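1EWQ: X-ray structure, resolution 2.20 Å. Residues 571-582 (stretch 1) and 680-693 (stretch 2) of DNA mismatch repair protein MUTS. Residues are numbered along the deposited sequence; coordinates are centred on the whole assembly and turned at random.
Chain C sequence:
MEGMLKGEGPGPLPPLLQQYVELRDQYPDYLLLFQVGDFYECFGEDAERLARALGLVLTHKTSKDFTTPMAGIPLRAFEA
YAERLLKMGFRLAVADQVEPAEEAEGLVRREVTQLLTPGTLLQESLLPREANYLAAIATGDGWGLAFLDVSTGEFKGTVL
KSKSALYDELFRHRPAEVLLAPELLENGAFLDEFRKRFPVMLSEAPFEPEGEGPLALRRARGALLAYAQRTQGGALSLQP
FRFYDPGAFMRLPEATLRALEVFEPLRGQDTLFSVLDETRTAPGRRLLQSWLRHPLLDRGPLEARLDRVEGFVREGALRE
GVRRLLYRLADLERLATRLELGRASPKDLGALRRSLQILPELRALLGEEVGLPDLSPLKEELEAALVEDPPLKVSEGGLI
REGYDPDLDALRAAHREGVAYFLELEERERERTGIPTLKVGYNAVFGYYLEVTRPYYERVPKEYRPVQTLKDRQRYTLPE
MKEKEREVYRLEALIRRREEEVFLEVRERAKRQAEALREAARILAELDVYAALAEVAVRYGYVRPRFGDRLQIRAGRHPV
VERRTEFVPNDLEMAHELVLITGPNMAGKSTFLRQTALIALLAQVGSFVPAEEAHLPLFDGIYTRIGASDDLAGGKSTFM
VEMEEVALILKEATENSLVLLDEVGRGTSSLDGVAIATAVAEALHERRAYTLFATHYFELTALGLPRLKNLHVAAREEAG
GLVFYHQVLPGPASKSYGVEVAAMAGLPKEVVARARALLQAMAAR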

# COMPACT_ATOMS: atom_id res chain seq x y z
N ASP C 571 16.02 -15.95 34.60
CA ASP C 571 17.37 -15.62 34.98
C ASP C 571 18.33 -16.12 33.92
O ASP C 571 17.96 -16.86 33.02
N LEU C 572 19.58 -15.70 34.07
CA LEU C 572 20.64 -16.11 33.18
C LEU C 572 21.98 -15.69 33.73
O LEU C 572 22.16 -14.55 34.16
N GLU C 573 22.91 -16.64 33.75
CA GLU C 573 24.28 -16.40 34.18
C GLU C 573 25.14 -16.92 33.04
O GLU C 573 24.92 -18.03 32.55
N MSE C 574 26.10 -16.10 32.61
CA MSE C 574 26.98 -16.43 31.49
C MSE C 574 28.33 -15.75 31.62
O MSE C 574 28.41 -14.56 31.98
N ALA C 575 29.39 -16.47 31.28
CA ALA C 575 30.73 -15.91 31.36
C ALA C 575 31.58 -16.53 30.27
O ALA C 575 32.31 -17.49 30.51
N HIS C 576 31.48 -15.97 29.06
CA HIS C 576 32.24 -16.49 27.92
C HIS C 576 31.94 -17.98 27.82
O HIS C 576 32.84 -18.78 27.59
N GLU C 577 30.68 -18.34 27.99
CA GLU C 577 30.24 -19.73 27.94
C GLU C 577 29.38 -20.08 26.72
O GLU C 577 28.76 -19.21 26.11
N LEU C 578 29.36 -21.37 26.38
CA LEU C 578 28.54 -21.89 25.29
C LEU C 578 27.31 -22.42 26.02
O LEU C 578 27.36 -23.48 26.65
N VAL C 579 26.20 -21.68 25.94
CA VAL C 579 24.98 -22.06 26.62
C VAL C 579 23.96 -22.71 25.69
O VAL C 579 23.37 -22.04 24.85
N LEU C 580 23.75 -24.01 25.85
CA LEU C 580 22.80 -24.71 25.00
C LEU C 580 21.46 -24.71 25.72
O LEU C 580 21.41 -24.93 26.93
N ILE C 581 20.39 -24.46 24.96
CA ILE C 581 19.05 -24.44 25.52
C ILE C 581 18.18 -25.43 24.75
O ILE C 581 17.75 -25.15 23.63
N THR C 582 17.93 -26.58 25.37
CA THR C 582 17.12 -27.62 24.76
C THR C 582 15.66 -27.47 25.20
O THR C 582 15.34 -26.63 26.04
N VAL C 680 30.32 -26.05 14.75
CA VAL C 680 30.00 -24.64 14.96
C VAL C 680 30.02 -24.35 16.46
O VAL C 680 30.57 -23.34 16.89
N ALA C 681 29.42 -25.24 17.25
CA ALA C 681 29.39 -25.05 18.70
C ALA C 681 30.81 -25.00 19.27
O ALA C 681 31.12 -24.12 20.08
N GLU C 682 31.66 -25.93 18.85
CA GLU C 682 33.03 -25.97 19.36
C GLU C 682 33.82 -24.73 19.00
O GLU C 682 34.60 -24.21 19.81
N ALA C 683 33.63 -24.23 17.78
CA ALA C 683 34.35 -23.04 17.34
C ALA C 683 33.93 -21.83 18.16
O ALA C 683 34.76 -20.99 18.51
N LEU C 684 32.64 -21.73 18.48
CA LEU C 684 32.18 -20.59 19.27
C LEU C 684 32.65 -20.76 20.71
O LEU C 684 32.88 -19.78 21.42
N HIS C 685 32.78 -22.01 21.14
CA HIS C 685 33.27 -22.30 22.49
C HIS C 685 34.74 -21.85 22.54
O HIS C 685 35.15 -21.13 23.46
N GLU C 686 35.52 -22.27 21.54
CA GLU C 686 36.94 -21.89 21.44
C GLU C 686 37.05 -20.36 21.36
O GLU C 686 37.95 -19.76 21.94
N ARG C 687 36.14 -19.75 20.60
CA ARG C 687 36.15 -18.29 20.45
C ARG C 687 35.95 -17.59 21.79
O ARG C 687 36.39 -16.46 21.97
N ARG C 688 35.30 -18.28 22.72
CA ARG C 688 35.01 -17.76 24.05
C ARG C 688 33.96 -16.65 24.07
O ARG C 688 33.85 -15.89 25.03
N ALA C 689 33.18 -16.55 22.99
CA ALA C 689 32.12 -15.55 22.94
C ALA C 689 31.01 -16.03 23.87
O ALA C 689 31.01 -17.18 24.30
N TYR C 690 30.08 -15.14 24.22
CA TYR C 690 28.96 -15.52 25.06
C TYR C 690 27.92 -16.00 24.06
O TYR C 690 27.31 -15.20 23.35
N THR C 691 27.72 -17.31 24.01
CA THR C 691 26.80 -17.89 23.07
C THR C 691 25.57 -18.58 23.68
O THR C 691 25.68 -19.40 24.59
N LEU C 692 24.39 -18.21 23.17
CA LEU C 692 23.13 -18.84 23.59
C LEU C 692 22.73 -19.61 22.33
O LEU C 692 22.52 -19.02 21.26
N PHE C 693 22.63 -20.92 22.45
CA PHE C 693 22.31 -21.77 21.31
C PHE C 693 21.08 -22.61 21.60
O PHE C 693 21.18 -23.63 22.29

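What backbone frame sets the directions of the side chains? Strands 578-582 and 690-693 run parallel, their axes 4.7 Å apart at closest approach, and the pairing alternates from one strand to the other. Thr691 N donates to Glu577 O at 3.0 Å, though the position of Glu577 O is less certain, Val579 N to Thr691 O at 2.7 Å, Phe693 N to Val579 O at 2.7 Å, and Ile581 N to Phe693 O at 2.9 Å. This register places Leu578 beside Thr691, Val579 beside Leu692 and Leu580 beside Phe693. Because successive residues of a strand alternate, Leu578, Leu580, Thr691 and Phe693 share one face of the sheet, while Val579 and Leu692 share the other.

Which apolar side chains meet on the Leu692 face? Leu692, with chi1 m and chi2 t, extends its CD2 methyl into a ring of neighbours from stretch 1. Val579, a t rotamer, brings CG1 to 3.7 Å from Leu692 CD2, and the selenium of Met574, a selenomethionine, lies equally near, with SE 3.7 Å from Leu692 CD2. Farther out are Leu572 CD2, 4.2 Å from Leu692 CD2, and Ile581 CD1, 4.3 Å from the same Leu692 methyl. Leu572 is t,p and Ile581 m,t. Both Leu572 and Met574 point their CA-to-CB bonds toward stretch 2, so the strand 571-574 contributes to this cluster although its axis comes no closer than 9.1 Å to that of strand 690-693. Met574 is m,t,p, and its CE also approaches Tyr690 CB at 3.6 Å.

How does the opposite face pack? Leu578 reaches both the helix and the neighbouring strand. Its chi1 is t and its chi2, at -142°, falls between wells. Leu578 CD1 lies 4.1 Å from Ala681 CB, whose CA-to-CB bond points toward stretch 1, whereas Leu578 CD2 lies 4.3 Å from Phe693 CB and also 4.3 Å from Thr691 CG2. The edge of the His685 ring faces the same leucine, with His685 ND1 4.3 Å from Leu578 CB. Leu580, m,t, turns its end nearer to stretch 2, bringing CD2 to 3.8 Å from Phe693 CB. Phe693 is t at chi1, and the end of its side chain leads away from stretch 1.

What polar and aromatic contacts gather around His576, where the paired strands begin? His576, with chi1 m, is central here: its ND1 donates to Arg688 O at 2.9 Å, tying the ring to the backbone where the helix gives way to a Schellman turn. The Arg688 side chain covers one face of the His576 ring, with Arg688 NH1 3.5 Å from His576 CG. Over the opposite face lies the hydroxyl of Tyr690, an m rotamer, with its OH 3.1 Å from His576 NE2. The two aromatic rings meet obliquely, their centroids 4.3 Å apart and their planes at 44°. Within stretch 1, a weak hydrogen bond from Ala575 N to Glu577 OE1, 2.8 Å long, spans the turn around His576.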

# COMPACT_ATOMS: atom_id res chain seq x y z
CB ASP C 571 17.75 -16.28 36.32
CG ASP C 571 16.79 -15.95 37.44
OD1 ASP C 571 16.11 -14.91 37.37
OD2 ASP C 571 16.72 -16.74 38.41
CB LEU C 572 20.46 -15.50 31.78
CG LEU C 572 21.59 -15.88 30.81
CD1 LEU C 572 21.62 -17.39 30.64
CD2 LEU C 572 21.40 -15.18 29.48
CB GLU C 573 24.62 -17.16 35.45
CG GLU C 573 24.14 -16.50 36.70
CD GLU C 573 25.00 -16.86 37.89
OE1 GLU C 573 26.21 -16.53 37.86
OE2 GLU C 573 24.49 -17.45 38.85
CB MSE C 574 26.38 -15.94 30.18
CG MSE C 574 25.37 -16.84 29.54
SE MSE C 574 25.32 -16.35 27.68
CE MSE C 574 26.86 -17.29 27.08
CB ALA C 575 31.34 -16.21 32.73
CB HIS C 576 33.74 -16.28 28.14
CG HIS C 576 34.15 -14.84 28.26
ND1 HIS C 576 34.31 -14.02 27.16
CD2 HIS C 576 34.40 -14.08 29.34
CE1 HIS C 576 34.65 -12.81 27.57
NE2 HIS C 576 34.71 -12.82 28.89
CB GLU C 577 29.46 -20.06 29.22
CG GLU C 577 30.32 -20.07 30.48
CD GLU C 577 29.50 -20.08 31.76
OE1 GLU C 577 28.78 -19.08 32.03
OE2 GLU C 577 29.57 -21.08 32.51
CB LEU C 578 29.26 -23.05 24.60
CG LEU C 578 28.72 -23.61 23.28
CD1 LEU C 578 28.91 -25.11 23.31
CD2 LEU C 578 27.27 -23.27 23.06
CB VAL C 579 24.32 -20.83 27.29
CG1 VAL C 579 23.00 -21.21 27.92
CG2 VAL C 579 25.25 -20.24 28.33
CB LEU C 580 23.23 -26.15 24.76
CG LEU C 580 24.57 -26.36 24.05
CD1 LEU C 580 24.95 -27.82 24.17
CD2 LEU C 580 24.45 -25.95 22.58
CB ILE C 581 18.42 -23.04 25.42
CG1 ILE C 581 19.31 -22.03 26.13
CG2 ILE C 581 17.03 -23.05 26.04
CD1 ILE C 581 18.85 -20.60 26.04
CB THR C 582 17.66 -29.03 25.13
OG1 THR C 582 18.03 -29.05 26.52
CG2 THR C 582 18.87 -29.37 24.29
CB VAL C 680 28.61 -24.29 14.39
CG1 VAL C 680 28.20 -22.89 14.83
CG2 VAL C 680 28.64 -24.37 12.85
CB ALA C 681 28.60 -26.18 19.37
CB GLU C 682 33.77 -27.21 18.82
CG GLU C 682 33.14 -28.54 19.23
CD GLU C 682 33.92 -29.75 18.74
OE1 GLU C 682 34.64 -29.64 17.72
OE2 GLU C 682 33.79 -30.83 19.37
CB ALA C 683 34.12 -22.78 15.85
CB LEU C 684 30.66 -20.45 19.18
CG LEU C 684 30.21 -19.74 17.90
CD1 LEU C 684 28.72 -19.92 17.67
CD2 LEU C 684 30.58 -18.27 18.00
CB HIS C 685 33.16 -23.79 22.79
CG HIS C 685 33.89 -24.21 24.02
ND1 HIS C 685 33.32 -24.17 25.28
CD2 HIS C 685 35.16 -24.65 24.20
CE1 HIS C 685 34.21 -24.57 26.17
NE2 HIS C 685 35.33 -24.87 25.54
CB GLU C 686 37.58 -22.47 20.16
CG GLU C 686 37.63 -23.98 20.05
CD GLU C 686 38.04 -24.44 18.64
OE1 GLU C 686 39.09 -23.97 18.14
OE2 GLU C 686 37.31 -25.27 18.03
CB ARG C 687 35.04 -17.86 19.47
CG ARG C 687 35.12 -16.39 19.04
CD ARG C 687 36.45 -16.12 18.32
NE ARG C 687 36.66 -17.06 17.22
CZ ARG C 687 36.11 -16.93 16.01
NH1 ARG C 687 35.31 -15.91 15.73
NH2 ARG C 687 36.34 -17.85 15.09
CB ARG C 688 36.29 -17.26 24.74
CG ARG C 688 37.33 -18.36 25.01
CD ARG C 688 38.55 -17.82 25.77
NE ARG C 688 38.39 -17.94 27.23
CZ ARG C 688 37.84 -17.01 28.01
NH1 ARG C 688 37.38 -15.88 27.49
NH2 ARG C 688 37.75 -17.23 29.32
CB ALA C 689 31.59 -15.42 21.53
CB TYR C 690 28.41 -14.32 25.84
CG TYR C 690 29.38 -13.63 26.78
CD1 TYR C 690 30.53 -13.01 26.29
CD2 TYR C 690 29.12 -13.55 28.15
CE1 TYR C 690 31.38 -12.30 27.15
CE2 TYR C 690 29.96 -12.86 29.02
CZ TYR C 690 31.09 -12.23 28.51
OH TYR C 690 31.91 -11.52 29.36
CB THR C 691 27.54 -18.93 22.17
OG1 THR C 691 28.65 -18.32 21.51
CG2 THR C 691 26.61 -19.50 21.14
CB LEU C 692 22.06 -17.81 23.94
CG LEU C 692 22.17 -17.01 25.24
CD1 LEU C 692 20.97 -16.07 25.35
CD2 LEU C 692 22.21 -17.95 26.44
CB PHE C 693 23.52 -22.66 21.01
CG PHE C 693 23.42 -23.47 19.75
CD1 PHE C 693 24.55 -24.09 19.22
CD2 PHE C 693 22.20 -23.64 19.08
CE1 PHE C 693 24.48 -24.85 18.05
CE2 PHE C 693 22.11 -24.40 17.91
CZ PHE C 693 23.26 -25.00 17.40